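Local structure of exopolysaccharide biosynthesis protein (6TGF) at residues Q62-K70 / L132-V140. The protein probably modifies the bacterium's own exopolysaccharide biofilm, as a glycan-acting enzyme built around a tailspike-like parallel beta-helix. Sequence-based numbering, arbitrary orientation.
Sequences QFWQNFQGK and LEDSNGQTV
In the head-binding-like region, Lys-70 and Glu-133 form a hydrogen-bonded antiparallel pair where strand 69-74 meets strand 129-134. Lys-70 N reaches Glu-133 O at 2.8 Å, and Glu-133 N returns a bond to Lys-70 O at 3.0 Å. One step on, Gly-69 and Asp-134 form a non-hydrogen-bonded pair, and the pairing ends in a weak bond from Ser-135 N to Gln-68 O. Ser-135 lies in the type I turn 134-137, where Asp-134 OD1 accepts a bond from the backbone N of Gln-138 (2.9 Å), on its syn side but out of the carboxylate plane. From strand 129-134, the Leu-132 side chain meets Phe-63, in helix 61-66, and Phe-67, the first residue after it. The CZ of Phe-67 lies 3.6 Å from Leu-132 CD1, while Leu-132 CD2 sits at the edge of the Phe-63 ring. With CG anti to the backbone N (chi1 180°), Phe-67 extends to Val-140, whose CG2 touches the ring edge at CE2, and Phe-63 CZ covers one ring face near its rim. Leu-107 adds to this apolar cluster, and Arg-81 forms a salt bridge with Glu-133. Strand 69-74 thus pairs with the hairpin 129-134/139-143 in a four-stranded antiparallel sheet, and the preceding helix-to-strand connection packs its phenylalanines on that hairpin.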
# COMPACT_ATOMS: atom_id res chain seq x y z
N GLN B 62 12.45 -6.65 -57.44
CA GLN B 62 13.72 -6.71 -58.23
C GLN B 62 13.78 -8.05 -58.98
O GLN B 62 14.27 -8.07 -60.12
CB GLN B 62 14.94 -6.56 -57.32
CG GLN B 62 15.04 -5.20 -56.63
CD GLN B 62 14.15 -5.07 -55.42
OE1 GLN B 62 13.67 -6.05 -54.86
NE2 GLN B 62 13.91 -3.83 -55.01
N PHE B 63 13.29 -9.12 -58.34
CA PHE B 63 13.27 -10.51 -58.89
C PHE B 63 12.34 -10.57 -60.10
O PHE B 63 12.79 -11.01 -61.17
CB PHE B 63 12.84 -11.50 -57.80
CG PHE B 63 13.11 -12.94 -58.12
CD1 PHE B 63 12.20 -13.68 -58.86
CD2 PHE B 63 14.27 -13.57 -57.69
CE1 PHE B 63 12.45 -15.01 -59.17
CE2 PHE B 63 14.52 -14.90 -57.99
CZ PHE B 63 13.60 -15.62 -58.73
N TRP B 64 11.09 -10.12 -59.93
CA TRP B 64 10.06 -10.00 -61.01
C TRP B 64 10.69 -9.35 -62.24
O TRP B 64 10.66 -9.97 -63.32
CB TRP B 64 8.86 -9.19 -60.50
CG TRP B 64 7.64 -9.23 -61.37
CD1 TRP B 64 7.58 -9.48 -62.71
CD2 TRP B 64 6.28 -8.98 -60.95
NE1 TRP B 64 6.29 -9.41 -63.15
CE2 TRP B 64 5.47 -9.11 -62.10
CE3 TRP B 64 5.68 -8.66 -59.73
CZ2 TRP B 64 4.08 -8.94 -62.05
CZ3 TRP B 64 4.31 -8.50 -59.69
CH2 TRP B 64 3.53 -8.63 -60.83
N GLN B 65 11.27 -8.16 -62.06
CA GLN B 65 11.76 -7.26 -63.15
C GLN B 65 12.99 -7.86 -63.85
O GLN B 65 13.08 -7.71 -65.08
CB GLN B 65 12.09 -5.88 -62.58
CG GLN B 65 10.90 -4.92 -62.56
CD GLN B 65 10.56 -4.37 -63.92
OE1 GLN B 65 9.44 -3.91 -64.15
NE2 GLN B 65 11.51 -4.39 -64.83
N ASN B 66 13.90 -8.49 -63.10
CA ASN B 66 15.29 -8.78 -63.57
C ASN B 66 15.50 -10.28 -63.81
O ASN B 66 16.07 -10.60 -64.87
CB ASN B 66 16.33 -8.22 -62.59
CG ASN B 66 16.30 -6.71 -62.49
OD1 ASN B 66 16.04 -6.02 -63.48
ND2 ASN B 66 16.55 -6.19 -61.31
N PHE B 67 15.07 -11.15 -62.89
CA PHE B 67 15.42 -12.60 -62.89
C PHE B 67 15.04 -13.23 -64.23
O PHE B 67 13.90 -13.05 -64.70
CB PHE B 67 14.72 -13.36 -61.76
CG PHE B 67 15.04 -14.83 -61.74
CD1 PHE B 67 14.28 -15.74 -62.47
CD2 PHE B 67 16.12 -15.32 -61.02
CE1 PHE B 67 14.59 -17.09 -62.47
CE2 PHE B 67 16.42 -16.67 -61.02
CZ PHE B 67 15.66 -17.55 -61.74
N GLN B 68 16.00 -13.96 -64.82
CA GLN B 68 15.79 -14.89 -65.97
C GLN B 68 16.41 -16.24 -65.61
O GLN B 68 17.53 -16.25 -65.07
CB GLN B 68 16.43 -14.32 -67.24
CG GLN B 68 15.59 -13.22 -67.89
CD GLN B 68 16.37 -12.43 -68.91
OE1 GLN B 68 16.14 -12.54 -70.11
NE2 GLN B 68 17.32 -11.64 -68.44
N GLY B 69 15.70 -17.34 -65.88
CA GLY B 69 16.16 -18.69 -65.53
C GLY B 69 15.18 -19.78 -65.90
O GLY B 69 14.36 -19.55 -66.82
N LYS B 70 15.27 -20.92 -65.22
CA LYS B 70 14.53 -22.18 -65.54
C LYS B 70 14.00 -22.81 -64.25
O LYS B 70 14.79 -22.96 -63.30
CB LYS B 70 15.45 -23.15 -66.27
CG LYS B 70 16.23 -22.57 -67.45
CD LYS B 70 16.20 -23.44 -68.68
CE LYS B 70 17.39 -23.25 -69.59
NZ LYS B 70 17.29 -24.10 -70.80
N LEU B 132 15.30 -24.31 -59.05
CA LEU B 132 15.38 -23.04 -59.81
C LEU B 132 16.84 -22.74 -60.14
O LEU B 132 17.66 -22.69 -59.19
CB LEU B 132 14.75 -21.91 -58.98
CG LEU B 132 14.71 -20.54 -59.65
CD1 LEU B 132 13.82 -20.55 -60.88
CD2 LEU B 132 14.23 -19.48 -58.67
N GLU B 133 17.15 -22.58 -61.43
CA GLU B 133 18.45 -22.05 -61.94
C GLU B 133 18.20 -20.68 -62.58
O GLU B 133 17.07 -20.46 -63.07
CB GLU B 133 19.06 -22.99 -62.98
CG GLU B 133 19.57 -24.30 -62.41
CD GLU B 133 20.37 -25.15 -63.39
OE1 GLU B 133 20.25 -24.91 -64.61
OE2 GLU B 133 21.11 -26.04 -62.92
N ASP B 134 19.21 -19.81 -62.57
CA ASP B 134 19.22 -18.55 -63.37
C ASP B 134 19.64 -18.92 -64.80
O ASP B 134 19.99 -20.09 -65.03
CB ASP B 134 20.10 -17.48 -62.72
CG ASP B 134 21.59 -17.78 -62.71
OD1 ASP B 134 21.98 -18.87 -63.16
OD2 ASP B 134 22.35 -16.91 -62.25
N SER B 135 19.62 -17.95 -65.72
CA SER B 135 19.94 -18.14 -67.16
C SER B 135 21.40 -18.57 -67.33
O SER B 135 21.72 -19.11 -68.41
CB SER B 135 19.64 -16.89 -67.95
OG SER B 135 20.51 -15.82 -67.58
N ASN B 136 22.25 -18.36 -66.32
CA ASN B 136 23.69 -18.74 -66.30
C ASN B 136 23.86 -20.24 -65.99
O ASN B 136 24.88 -20.81 -66.42
CB ASN B 136 24.49 -17.92 -65.29
CG ASN B 136 24.79 -16.51 -65.77
OD1 ASN B 136 24.69 -16.21 -66.95
ND2 ASN B 136 25.19 -15.65 -64.85
N GLY B 137 22.91 -20.84 -65.26
CA GLY B 137 22.96 -22.25 -64.83
C GLY B 137 23.32 -22.40 -63.36
O GLY B 137 23.49 -23.55 -62.91
N GLN B 138 23.43 -21.28 -62.64
CA GLN B 138 23.65 -21.24 -61.16
C GLN B 138 22.33 -21.57 -60.46
O GLN B 138 21.32 -20.90 -60.77
CB GLN B 138 24.14 -19.86 -60.73
CG GLN B 138 25.47 -19.45 -61.35
CD GLN B 138 25.93 -18.09 -60.89
OE1 GLN B 138 25.13 -17.23 -60.52
NE2 GLN B 138 27.24 -17.88 -60.91
N THR B 139 22.33 -22.54 -59.55
CA THR B 139 21.13 -22.99 -58.79
C THR B 139 20.80 -21.96 -57.70
O THR B 139 21.71 -21.60 -56.94
CB THR B 139 21.32 -24.38 -58.18
OG1 THR B 139 22.58 -24.40 -57.50
CG2 THR B 139 21.29 -25.49 -59.21
N VAL B 140 19.54 -21.53 -57.65
CA VAL B 140 18.98 -20.64 -56.58
C VAL B 140 18.46 -21.56 -55.46
O VAL B 140 18.90 -21.38 -54.31
CB VAL B 140 17.88 -19.71 -57.12
CG1 VAL B 140 17.43 -18.70 -56.07
CG2 VAL B 140 18.31 -18.99 -58.39